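Local atomic coordinates of putative signal recognition particle protein (Chaetomium thermophilum, PDB entry 5CK5), a protein that binds GDP and GTP with magnesium and probably serves as the membrane-associated beta subunit of the signal recognition particle receptor at the endoplasmic reticulum. Residues A[23-28]-A[165-170]; A[214-219]-A[289-294]; A[37-42]-A[109-114]; A[184-189]-A[238-243]. All coordinates share one frame; numbering follows the deposited sequence.

Contact 1: residues A[23-28]-A[165-170]. With GDP (guanosine-5'-diphosphate), chain E.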
# COMPACT_ATOMS: atom_id res chain seq x y z
N LEU A 23 1.25 -6.55 2.14
CA LEU A 23 2.42 -5.76 1.87
C LEU A 23 2.26 -4.34 2.39
O LEU A 23 1.35 -3.61 2.01
CB LEU A 23 2.75 -5.73 0.38
CG LEU A 23 4.25 -5.55 0.17
CD1 LEU A 23 5.01 -6.58 0.98
CD2 LEU A 23 4.62 -5.64 -1.31
N LEU A 24 3.14 -3.99 3.31
CA LEU A 24 3.19 -2.69 3.90
C LEU A 24 4.28 -1.93 3.18
O LEU A 24 5.47 -2.23 3.33
CB LEU A 24 3.47 -2.80 5.40
CG LEU A 24 3.88 -1.55 6.14
CD1 LEU A 24 2.75 -0.56 6.06
CD2 LEU A 24 4.22 -1.90 7.57
N ILE A 25 3.89 -0.95 2.39
CA ILE A 25 4.84 -0.22 1.60
C ILE A 25 4.63 1.27 1.82
O ILE A 25 3.57 1.70 2.22
CB ILE A 25 4.70 -0.58 0.11
CG1 ILE A 25 3.32 -0.22 -0.40
CG2 ILE A 25 4.79 -2.04 -0.05
CD1 ILE A 25 3.02 -0.77 -1.75
N GLY A 26 5.67 2.05 1.57
CA GLY A 26 5.58 3.48 1.72
C GLY A 26 6.98 4.04 1.83
O GLY A 26 7.92 3.29 2.01
N PRO A 27 7.11 5.36 1.77
CA PRO A 27 8.39 6.09 1.79
C PRO A 27 9.12 5.99 3.11
O PRO A 27 8.54 5.54 4.09
CB PRO A 27 7.96 7.53 1.52
CG PRO A 27 6.56 7.61 2.06
CD PRO A 27 5.95 6.28 1.72
N SER A 28 10.39 6.39 3.15
CA SER A 28 11.10 6.45 4.42
C SER A 28 10.32 7.38 5.35
O SER A 28 9.75 8.37 4.90
CB SER A 28 12.53 6.95 4.23
OG SER A 28 13.30 6.07 3.42
N VAL A 165 -2.60 -4.94 0.33
CA VAL A 165 -1.49 -3.99 0.41
C VAL A 165 -1.83 -2.83 1.35
O VAL A 165 -2.94 -2.31 1.30
CB VAL A 165 -1.14 -3.43 -0.98
CG1 VAL A 165 -0.28 -2.21 -0.86
CG2 VAL A 165 -0.48 -4.49 -1.83
N ILE A 166 -0.90 -2.43 2.22
CA ILE A 166 -1.11 -1.23 3.01
C ILE A 166 -0.14 -0.15 2.60
O ILE A 166 1.05 -0.28 2.84
CB ILE A 166 -0.93 -1.46 4.53
CG1 ILE A 166 -2.01 -2.39 5.07
CG2 ILE A 166 -1.02 -0.15 5.28
CD1 ILE A 166 -1.86 -2.69 6.54
N PHE A 167 -0.64 0.94 2.00
CA PHE A 167 0.23 2.07 1.68
C PHE A 167 0.22 3.18 2.75
O PHE A 167 -0.66 4.02 2.83
CB PHE A 167 -0.14 2.68 0.32
CG PHE A 167 0.90 3.63 -0.21
CD1 PHE A 167 2.10 3.16 -0.72
CD2 PHE A 167 0.71 5.01 -0.14
CE1 PHE A 167 3.09 4.03 -1.18
CE2 PHE A 167 1.68 5.89 -0.59
CZ PHE A 167 2.88 5.39 -1.11
N LEU A 168 1.30 3.19 3.52
CA LEU A 168 1.49 4.06 4.67
C LEU A 168 2.23 5.33 4.31
O LEU A 168 3.26 5.29 3.66
CB LEU A 168 2.28 3.29 5.73
CG LEU A 168 2.34 3.76 7.18
CD1 LEU A 168 0.96 3.89 7.82
CD2 LEU A 168 3.15 2.76 7.93
N LEU A 169 1.73 6.47 4.76
CA LEU A 169 2.44 7.73 4.56
C LEU A 169 2.33 8.63 5.78
O LEU A 169 1.42 8.50 6.59
CB LEU A 169 1.93 8.46 3.33
CG LEU A 169 0.47 8.88 3.28
CD1 LEU A 169 0.33 10.30 3.79
CD2 LEU A 169 -0.05 8.76 1.86
N ASP A 170 3.27 9.55 5.90
CA ASP A 170 3.24 10.49 6.99
C ASP A 170 2.34 11.66 6.59
O ASP A 170 2.66 12.42 5.68
CB ASP A 170 4.65 10.95 7.31
CG ASP A 170 4.71 11.76 8.55
OD1 ASP A 170 3.66 12.29 8.95
OD2 ASP A 170 5.81 11.87 9.14
PB GDP E . 9.97 4.03 8.12
O1B GDP E . 10.41 2.61 8.36
O2B GDP E . 11.12 4.85 7.63
O3B GDP E . 8.90 4.12 7.10
O3A GDP E . 9.35 4.78 9.39
PA GDP E . 9.80 4.63 10.91
O1A GDP E . 8.84 3.76 11.65
O2A GDP E . 11.22 4.17 11.06
O5' GDP E . 9.83 6.15 11.36
C5' GDP E . 8.78 7.08 11.25
C4' GDP E . 9.09 8.07 12.35
O4' GDP E . 7.84 8.63 12.70
C3' GDP E . 9.63 7.33 13.58
O3' GDP E . 10.55 8.07 14.41
C2' GDP E . 8.40 7.06 14.40
O2' GDP E . 8.72 7.10 15.79
C1' GDP E . 7.49 8.22 14.02
N9 GDP E . 6.12 7.70 14.05
C8 GDP E . 5.69 6.49 13.66
N7 GDP E . 4.36 6.40 13.84
C5 GDP E . 3.93 7.57 14.36
C6 GDP E . 2.66 8.17 14.81
O6 GDP E . 1.59 7.55 14.75
N1 GDP E . 2.70 9.40 15.28
C2 GDP E . 3.82 10.12 15.36
N2 GDP E . 3.78 11.37 15.84
N3 GDP E . 5.01 9.65 14.97
C4 GDP E . 5.11 8.41 14.48
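With CG1 of Ile25 set between its own backbone N and carbonyl carbon (chi1 61°) and CG of Phe167 turned anti to the backbone N (chi1 -167°), the two side chains meet at about a right angle, CG1 of Ile25 lying 3.6 Å from CD1 of the ring. They sit on neighbouring parallel strands at the centre of a P-loop GTPase fold, where strand 21-25 runs into the phosphate-binding loop. Leu23, Val165, Ile25 and Phe167 share one face of the sheet, under helices 123-131 and 180-201; CD1 of Ile25 reaches CG1 of Val165 at 3.7 Å. Leu24, Ile166 and Leu168 occupy the other face, where CD1 of Leu24 touches CD2 of Leu168 at 3.8 Å. Backbone hydrogen bonds of the parallel pair run from Ile166 N to Leu23 O, from Ile25 N to Ile166 O (3.0 Å) and from Leu168 N to Ile25 O. Phe167 also meets Tyr188 edge-to-face, and an alanine here would probably open a gap beside Ile25 CG1 and Gly26 CA and leave the Tyr188 ring without its aromatic mate. Past the paired strands, Gly26 has backbone angles that would press a CB against the preceding carbonyl, and such a CB would also clash with Leu168 O. The chain then turns toward the nucleotide, and Ser28, a residue seen to bind GTP, follows. At this turn Pro27 CD lies 3.5 Å from Leu168 O.

Contact 2: residues A[214-219]-A[289-294]. With GDP (guanosine-5'-diphosphate), chain E.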
# COMPACT_ATOMS: atom_id res chain seq x y z
N VAL A 214 -5.69 -2.10 -1.92
CA VAL A 214 -4.65 -1.28 -1.33
C VAL A 214 -5.28 -0.33 -0.35
O VAL A 214 -6.23 0.35 -0.67
CB VAL A 214 -3.87 -0.48 -2.38
CG1 VAL A 214 -2.94 0.52 -1.70
CG2 VAL A 214 -3.09 -1.41 -3.26
N LEU A 215 -4.77 -0.31 0.87
CA LEU A 215 -5.25 0.64 1.84
C LEU A 215 -4.27 1.80 2.03
O LEU A 215 -3.16 1.59 2.49
CB LEU A 215 -5.49 -0.07 3.16
CG LEU A 215 -5.82 0.90 4.27
CD1 LEU A 215 -7.12 1.57 3.93
CD2 LEU A 215 -5.91 0.15 5.55
N ILE A 216 -4.69 3.02 1.70
CA ILE A 216 -3.80 4.17 1.82
C ILE A 216 -3.97 4.79 3.19
O ILE A 216 -4.87 5.59 3.43
CB ILE A 216 -4.07 5.21 0.72
CG1 ILE A 216 -3.86 4.61 -0.66
CG2 ILE A 216 -3.18 6.41 0.86
CD1 ILE A 216 -4.23 5.53 -1.78
N ALA A 217 -3.05 4.44 4.09
CA ALA A 217 -3.17 4.78 5.50
C ALA A 217 -2.46 6.06 5.83
O ALA A 217 -1.25 6.12 5.80
CB ALA A 217 -2.63 3.67 6.34
N ALA A 218 -3.21 7.08 6.16
CA ALA A 218 -2.62 8.36 6.50
C ALA A 218 -2.23 8.39 7.97
O ALA A 218 -3.07 8.60 8.84
CB ALA A 218 -3.59 9.48 6.18
N ASN A 219 -0.95 8.14 8.24
CA ASN A 219 -0.45 7.97 9.60
C ASN A 219 -0.19 9.30 10.28
O ASN A 219 -0.27 10.35 9.64
CB ASN A 219 0.83 7.13 9.62
CG ASN A 219 1.14 6.57 11.00
OD1 ASN A 219 0.28 6.55 11.86
ND2 ASN A 219 2.37 6.16 11.22
N MET A 289 -9.84 -3.58 -8.29
CA MET A 289 -8.98 -3.20 -7.20
C MET A 289 -9.63 -2.11 -6.38
O MET A 289 -10.07 -1.10 -6.89
CB MET A 289 -7.62 -2.80 -7.79
CG MET A 289 -7.71 -1.75 -8.87
SD MET A 289 -6.24 -1.58 -9.90
CE MET A 289 -4.97 -1.15 -8.71
N GLU A 290 -9.71 -2.35 -5.08
CA GLU A 290 -10.31 -1.40 -4.17
C GLU A 290 -9.24 -0.59 -3.48
O GLU A 290 -8.36 -1.12 -2.82
CB GLU A 290 -11.19 -2.11 -3.14
CG GLU A 290 -11.61 -1.24 -1.98
CD GLU A 290 -12.45 -2.00 -1.00
OE1 GLU A 290 -12.42 -3.24 -1.06
OE2 GLU A 290 -13.13 -1.36 -0.16
N VAL A 291 -9.32 0.72 -3.66
CA VAL A 291 -8.40 1.62 -3.01
C VAL A 291 -9.18 2.61 -2.15
O VAL A 291 -10.16 3.18 -2.60
CB VAL A 291 -7.52 2.34 -4.04
CG1 VAL A 291 -8.34 2.74 -5.24
CG2 VAL A 291 -6.82 3.52 -3.41
N GLU A 292 -8.79 2.71 -0.88
CA GLU A 292 -9.47 3.55 0.10
C GLU A 292 -8.48 4.27 1.01
O GLU A 292 -7.57 3.64 1.53
CB GLU A 292 -10.40 2.71 0.96
CG GLU A 292 -10.98 3.45 2.13
CD GLU A 292 -12.08 2.68 2.82
OE1 GLU A 292 -12.40 1.57 2.36
OE2 GLU A 292 -12.62 3.20 3.81
N VAL A 293 -8.69 5.56 1.25
CA VAL A 293 -7.82 6.32 2.16
C VAL A 293 -8.41 6.38 3.56
O VAL A 293 -9.58 6.69 3.74
CB VAL A 293 -7.54 7.75 1.68
CG1 VAL A 293 -6.74 8.50 2.73
CG2 VAL A 293 -6.83 7.76 0.34
N MET A 294 -7.59 6.05 4.55
CA MET A 294 -8.04 5.98 5.93
C MET A 294 -7.00 6.54 6.87
O MET A 294 -5.84 6.16 6.78
CB MET A 294 -8.35 4.53 6.29
CG MET A 294 -9.08 4.33 7.62
SD MET A 294 -9.76 2.67 7.80
CE MET A 294 -10.84 2.62 6.38
PB GDP E . 9.97 4.03 8.12
O1B GDP E . 10.41 2.61 8.36
O2B GDP E . 11.12 4.85 7.63
O3B GDP E . 8.90 4.12 7.10
O3A GDP E . 9.35 4.78 9.39
PA GDP E . 9.80 4.63 10.91
O1A GDP E . 8.84 3.76 11.65
O2A GDP E . 11.22 4.17 11.06
O5' GDP E . 9.83 6.15 11.36
C5' GDP E . 8.78 7.08 11.25
C4' GDP E . 9.09 8.07 12.35
O4' GDP E . 7.84 8.63 12.70
C3' GDP E . 9.63 7.33 13.58
O3' GDP E . 10.55 8.07 14.41
C2' GDP E . 8.40 7.06 14.40
O2' GDP E . 8.72 7.10 15.79
C1' GDP E . 7.49 8.22 14.02
N9 GDP E . 6.12 7.70 14.05
C8 GDP E . 5.69 6.49 13.66
N7 GDP E . 4.36 6.40 13.84
C5 GDP E . 3.93 7.57 14.36
C6 GDP E . 2.66 8.17 14.81
O6 GDP E . 1.59 7.55 14.75
N1 GDP E . 2.70 9.40 15.28
C2 GDP E . 3.82 10.12 15.36
N2 GDP E . 3.78 11.37 15.84
N3 GDP E . 5.01 9.65 14.97
C4 GDP E . 5.11 8.41 14.48
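Val214 starts the pairing of strand 214-219 with the parallel strand 291-295: its N gives a hydrogen bond to Glu290 O at 3.0 Å, whereas its O receives only a weak one from Glu292 N. The carboxylate of Glu290 is directed elsewhere, to a salt bridge with Arg315. A chi1 of 173° turns Leu215 CG away from its own N and swings CD1 toward the partner strand, where it comes to 3.2 Å from Glu292 O and packs obliquely on CB of Met294; Trp311 of helix 306-313 touches both Leu215 and Met294. Ile216 faces the other way and carries most of the apolar contact. The Ile216 and Val291 side chains lie side by side, pointing the same way, with CD1 of the isoleucine 3.7 Å from CG2 of the valine. Ile216 CB is also 3.8 Å from Val293 CG2; helix 229-248 covers Ile216 and Val293, and Phe281 touches Ile216 and Val291. The Ile216 backbone is gripped twice, by hydrogen bonds from its N to Glu292 O and from Met294 N to its O. Ala217 has a small side chain on the face of Leu215 and Met294, and its CA makes a CA-H...O contact with Met294 O. Ala218 N then bonds to that same oxygen at 2.9 Å, and Trp308 NE1 supplies a further hydrogen bond to it. Asn219 ends the strand beyond the partner segment, its ND2 3.3 Å from N7 of GDP and hydrogen-bonded to Ala30 O. Together with Lys220 and Asp222, it forms the NKxD guanine-recognition motif of P-loop GTPases.

Contact 3: residues A[37-42]-A[109-114]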
# COMPACT_ATOMS: atom_id res chain seq x y z
N THR A 37 5.61 -3.23 14.66
CA THR A 37 5.78 -3.54 16.06
C THR A 37 4.46 -3.50 16.80
O THR A 37 4.16 -4.38 17.59
CB THR A 37 6.72 -2.55 16.74
OG1 THR A 37 7.92 -2.44 15.98
CG2 THR A 37 7.03 -3.00 18.16
N LEU A 38 3.66 -2.50 16.49
CA LEU A 38 2.33 -2.44 17.07
C LEU A 38 1.49 -3.62 16.61
O LEU A 38 0.81 -4.26 17.41
CB LEU A 38 1.63 -1.14 16.68
CG LEU A 38 0.19 -1.05 17.14
CD1 LEU A 38 0.11 -1.15 18.65
CD2 LEU A 38 -0.44 0.24 16.65
N PHE A 39 1.59 -3.92 15.32
CA PHE A 39 0.89 -5.05 14.77
C PHE A 39 1.38 -6.28 15.48
O PHE A 39 0.59 -7.12 15.91
CB PHE A 39 1.14 -5.19 13.28
CG PHE A 39 0.64 -6.48 12.73
CD1 PHE A 39 -0.70 -6.68 12.49
CD2 PHE A 39 1.51 -7.51 12.48
CE1 PHE A 39 -1.15 -7.86 11.99
CE2 PHE A 39 1.06 -8.70 11.98
CZ PHE A 39 -0.28 -8.88 11.74
N GLU A 40 2.70 -6.38 15.57
CA GLU A 40 3.36 -7.51 16.19
C GLU A 40 3.12 -7.58 17.68
O GLU A 40 2.92 -8.66 18.22
CB GLU A 40 4.86 -7.42 15.91
CG GLU A 40 5.71 -8.34 16.76
CD GLU A 40 7.10 -8.54 16.17
OE1 GLU A 40 7.36 -8.02 15.06
OE2 GLU A 40 7.93 -9.24 16.81
N ARG A 41 3.15 -6.44 18.34
CA ARG A 41 2.99 -6.43 19.79
C ARG A 41 1.51 -6.43 20.13
O ARG A 41 1.14 -6.52 21.29
CB ARG A 41 3.71 -5.25 20.42
CG ARG A 41 5.21 -5.47 20.45
CD ARG A 41 5.90 -4.64 21.50
NE ARG A 41 7.32 -4.96 21.58
CZ ARG A 41 8.14 -4.53 22.54
NH1 ARG A 41 7.66 -3.78 23.53
NH2 ARG A 41 9.42 -4.87 22.53
N GLY A 42 0.68 -6.30 19.11
CA GLY A 42 -0.75 -6.43 19.27
C GLY A 42 -1.37 -5.19 19.87
O GLY A 42 -2.56 -4.95 19.69
N ARG A 109 -4.81 -12.02 14.59
CA ARG A 109 -4.97 -11.35 13.31
C ARG A 109 -5.03 -12.27 12.11
O ARG A 109 -5.45 -11.84 11.05
CB ARG A 109 -3.83 -10.36 13.09
CG ARG A 109 -4.16 -8.92 13.41
CD ARG A 109 -4.33 -8.73 14.89
NE ARG A 109 -4.21 -7.33 15.29
CZ ARG A 109 -3.06 -6.73 15.53
NH1 ARG A 109 -1.91 -7.40 15.40
NH2 ARG A 109 -3.04 -5.47 15.92
N LYS A 110 -4.61 -13.52 12.28
CA LYS A 110 -4.60 -14.53 11.21
C LYS A 110 -4.08 -14.02 9.85
O LYS A 110 -4.47 -14.54 8.79
CB LYS A 110 -6.01 -15.14 11.05
CG LYS A 110 -7.07 -14.27 10.38
CD LYS A 110 -8.32 -15.07 10.06
CE LYS A 110 -9.25 -15.17 11.26
NZ LYS A 110 -9.98 -13.90 11.51
N PHE A 111 -3.19 -13.03 9.87
CA PHE A 111 -2.40 -12.68 8.69
C PHE A 111 -1.07 -12.05 9.10
O PHE A 111 -0.89 -11.64 10.25
CB PHE A 111 -3.16 -11.73 7.76
CG PHE A 111 -3.25 -10.31 8.25
CD1 PHE A 111 -4.30 -9.90 9.04
CD2 PHE A 111 -2.29 -9.38 7.88
CE1 PHE A 111 -4.37 -8.59 9.47
CE2 PHE A 111 -2.36 -8.08 8.32
CZ PHE A 111 -3.40 -7.68 9.11
N LEU A 112 -0.16 -11.93 8.15
CA LEU A 112 1.16 -11.36 8.41
C LEU A 112 1.30 -9.97 7.83
O LEU A 112 0.83 -9.71 6.74
CB LEU A 112 2.26 -12.23 7.80
CG LEU A 112 2.57 -13.63 8.34
CD1 LEU A 112 3.40 -14.37 7.32
CD2 LEU A 112 3.30 -13.58 9.67
N LEU A 113 1.97 -9.09 8.55
CA LEU A 113 2.24 -7.76 8.04
C LEU A 113 3.71 -7.66 7.63
O LEU A 113 4.61 -7.83 8.46
CB LEU A 113 1.93 -6.70 9.07
CG LEU A 113 1.87 -5.31 8.48
CD1 LEU A 113 0.67 -5.24 7.57
CD2 LEU A 113 1.79 -4.29 9.58
N ILE A 114 3.94 -7.42 6.35
CA ILE A 114 5.29 -7.44 5.81
C ILE A 114 5.85 -6.06 5.47
O ILE A 114 5.34 -5.34 4.61
CB ILE A 114 5.37 -8.37 4.58
CG1 ILE A 114 5.36 -9.81 5.08
CG2 ILE A 114 6.68 -8.21 3.85
CD1 ILE A 114 5.33 -10.83 3.99
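Phe39 projects from helix 32-41 into the bend that leads from Arg109 to Leu113, and its ring is approached from several directions. Swung to the side opposite its backbone N (chi1 169°), the ring reaches across to Leu113, whose CB rests over one face, 3.7 Å from the ring centroid, in a CH-pi contact. CD2 of Leu113 extends back toward Phe39 CB. At the far edge, in the ring plane, Phe39 CZ meets Phe111 O at 3.2 Å. A chi1 of 75° stands CG of Phe111 over its own backbone, flanked by N and C, which brings the end of that ring back toward Phe39; the two rings lie obliquely, with planes at 39° and Phe111 CZ 3.7 Å from Phe39 CE1. In this P-loop GTPase fold, helix 32-41 follows the phosphate-binding loop and here packs against strand 112-114 of the central sheet, which pairs with strand 21-25, and the turn before it. Arg109 ends helix 103-109 and slides past Phe39 in the opposite direction. Its chain bends at chi2, laying CG 3.5 Å from Phe39 CE1 and bringing the guanidinium almost parallel to the ring plane. NH1 gives a hydrogen bond to Phe39 O at 2.6 Å, lying in the carbonyl plane on a lone pair, with the oxygen close to the guanidinium plane. Trp309 of helix 306-313 adds a cation-pi partner for Arg109 and also meets the Phe39 ring.

Contact 4: residues A[184-189]-A[238-243]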
# COMPACT_ATOMS: atom_id res chain seq x y z
N GLN A 184 6.90 13.18 -4.24
CA GLN A 184 7.71 11.97 -4.17
C GLN A 184 6.81 10.80 -3.77
O GLN A 184 6.91 9.69 -4.27
CB GLN A 184 8.83 12.19 -3.16
CG GLN A 184 9.51 13.58 -3.31
CD GLN A 184 10.50 13.72 -4.47
OE1 GLN A 184 11.22 12.79 -4.81
NE2 GLN A 184 10.54 14.91 -5.07
N THR A 185 5.90 11.11 -2.86
CA THR A 185 4.94 10.17 -2.31
C THR A 185 3.85 9.76 -3.30
O THR A 185 3.43 8.60 -3.33
CB THR A 185 4.31 10.76 -1.05
OG1 THR A 185 5.36 11.00 -0.12
CG2 THR A 185 3.30 9.83 -0.43
N ALA A 186 3.35 10.70 -4.09
CA ALA A 186 2.39 10.33 -5.10
C ALA A 186 3.08 9.51 -6.18
O ALA A 186 2.46 8.68 -6.81
CB ALA A 186 1.74 11.54 -5.68
N SER A 187 4.38 9.72 -6.40
CA SER A 187 5.09 8.93 -7.42
C SER A 187 5.20 7.47 -7.02
O SER A 187 4.95 6.58 -7.83
CB SER A 187 6.49 9.48 -7.69
OG SER A 187 6.47 10.70 -8.39
N TYR A 188 5.55 7.22 -5.76
CA TYR A 188 5.62 5.85 -5.26
C TYR A 188 4.25 5.20 -5.39
O TYR A 188 4.13 4.06 -5.84
CB TYR A 188 6.10 5.84 -3.82
CG TYR A 188 6.45 4.46 -3.30
CD1 TYR A 188 6.40 3.35 -4.12
CD2 TYR A 188 6.82 4.27 -1.99
CE1 TYR A 188 6.69 2.09 -3.65
CE2 TYR A 188 7.14 3.01 -1.52
CZ TYR A 188 7.07 1.93 -2.36
OH TYR A 188 7.36 0.68 -1.89
N LEU A 189 3.23 5.93 -4.97
CA LEU A 189 1.85 5.47 -4.99
C LEU A 189 1.34 5.17 -6.39
O LEU A 189 0.44 4.36 -6.58
CB LEU A 189 0.97 6.51 -4.31
CG LEU A 189 -0.53 6.25 -4.25
CD1 LEU A 189 -0.78 4.93 -3.57
CD2 LEU A 189 -1.22 7.38 -3.54
N HIS A 238 -5.17 14.38 -7.05
CA HIS A 238 -4.84 15.50 -7.90
C HIS A 238 -3.44 15.38 -8.40
O HIS A 238 -3.15 15.74 -9.54
CB HIS A 238 -5.02 16.81 -7.15
CG HIS A 238 -6.43 17.30 -7.13
ND1 HIS A 238 -7.24 17.20 -6.02
CD2 HIS A 238 -7.19 17.86 -8.10
CE1 HIS A 238 -8.43 17.70 -6.30
NE2 HIS A 238 -8.43 18.11 -7.56
N GLU A 239 -2.56 14.84 -7.57
CA GLU A 239 -1.18 14.67 -8.00
C GLU A 239 -1.03 13.47 -8.91
O GLU A 239 -0.37 13.55 -9.94
CB GLU A 239 -0.26 14.54 -6.80
CG GLU A 239 0.52 15.80 -6.51
CD GLU A 239 1.54 16.14 -7.57
OE1 GLU A 239 2.51 15.39 -7.74
OE2 GLU A 239 1.38 17.18 -8.24
N LEU A 240 -1.71 12.39 -8.59
CA LEU A 240 -1.60 11.19 -9.40
C LEU A 240 -2.24 11.46 -10.76
O LEU A 240 -1.80 10.94 -11.77
CB LEU A 240 -2.26 10.00 -8.70
CG LEU A 240 -1.66 9.45 -7.42
CD1 LEU A 240 -2.68 8.61 -6.72
CD2 LEU A 240 -0.50 8.62 -7.71
N GLY A 241 -3.28 12.29 -10.77
CA GLY A 241 -3.89 12.74 -12.01
C GLY A 241 -2.97 13.69 -12.75
O GLY A 241 -2.93 13.69 -13.98
N ARG A 242 -2.24 14.51 -12.01
CA ARG A 242 -1.23 15.36 -12.60
C ARG A 242 -0.11 14.55 -13.21
O ARG A 242 0.44 14.90 -14.24
CB ARG A 242 -0.63 16.31 -11.58
CG ARG A 242 0.22 17.36 -12.24
CD ARG A 242 1.06 18.10 -11.25
NE ARG A 242 2.19 17.30 -10.87
CZ ARG A 242 3.30 17.24 -11.60
NH1 ARG A 242 3.38 17.97 -12.70
NH2 ARG A 242 4.31 16.47 -11.22
N ILE A 243 0.23 13.46 -12.54
CA ILE A 243 1.30 12.59 -13.00
C ILE A 243 0.97 11.91 -14.32
O ILE A 243 1.79 11.90 -15.24
CB ILE A 243 1.61 11.53 -11.94
CG1 ILE A 243 2.24 12.17 -10.72
CG2 ILE A 243 2.58 10.52 -12.48
CD1 ILE A 243 2.56 11.21 -9.66
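Two helices that follow successive strands of the P-loop GTPase fold, helix 180-201 after strand 158-170 and helix 229-248 after strand 214-219, lie on one side of the central sheet and meet here through apolar side chains. Their local axes come within 9.3 Å and cross at -70°, so the shared surface is compact and centred on Ala186 and Leu240. The small CB of Ala186 points at the other helix and touches Glu239 CB at 3.8 Å. Leu240 spreads its two methyls: CD2 bears on the backbone at Ala186 O, and CD1 packs 3.7 Å from CD2 of Leu189, whose side chain it crosses at about a right angle. Phe279 and Phe281 of a nearby loop also touch Leu240, and an alanine in its place would probably leave a gap beside Leu189 and strip both phenylalanines of a packing partner. Ile243, one turn on, has CG1 anti to its carbonyl carbon (chi1 -68°), which sends CD1 to 4.1 Å from Ala186 CB. Beside this apolar patch, the carboxylate of Glu239 turns along its own helix, where OE2 takes a salt-bridge hydrogen bond from Arg242 NE at 2.8 Å.

From the N terminus, strand 21-25 enters the sheet and passes through the phosphate-binding loop into helix 32-41. Contact 3 joins that helix to strand 112-114 and its preceding turn, and is nested inside the longer loop that contact 1 closes when strand 158-170 pairs beside strand 21-25. Contact 4 then closes the loop from helix 180-201 to helix 229-248, and contact 2 the loop from strand 214-219 to strand 291-295; their segments alternate, so the two cross, interlocking two helices with the sheet. Contacts 1 and 2 meet between strands 158-170 and 214-219, and both reach GDP. Contacts 3 and 4 lie on opposite sides of the chain's centre, about 28 Å apart between centres.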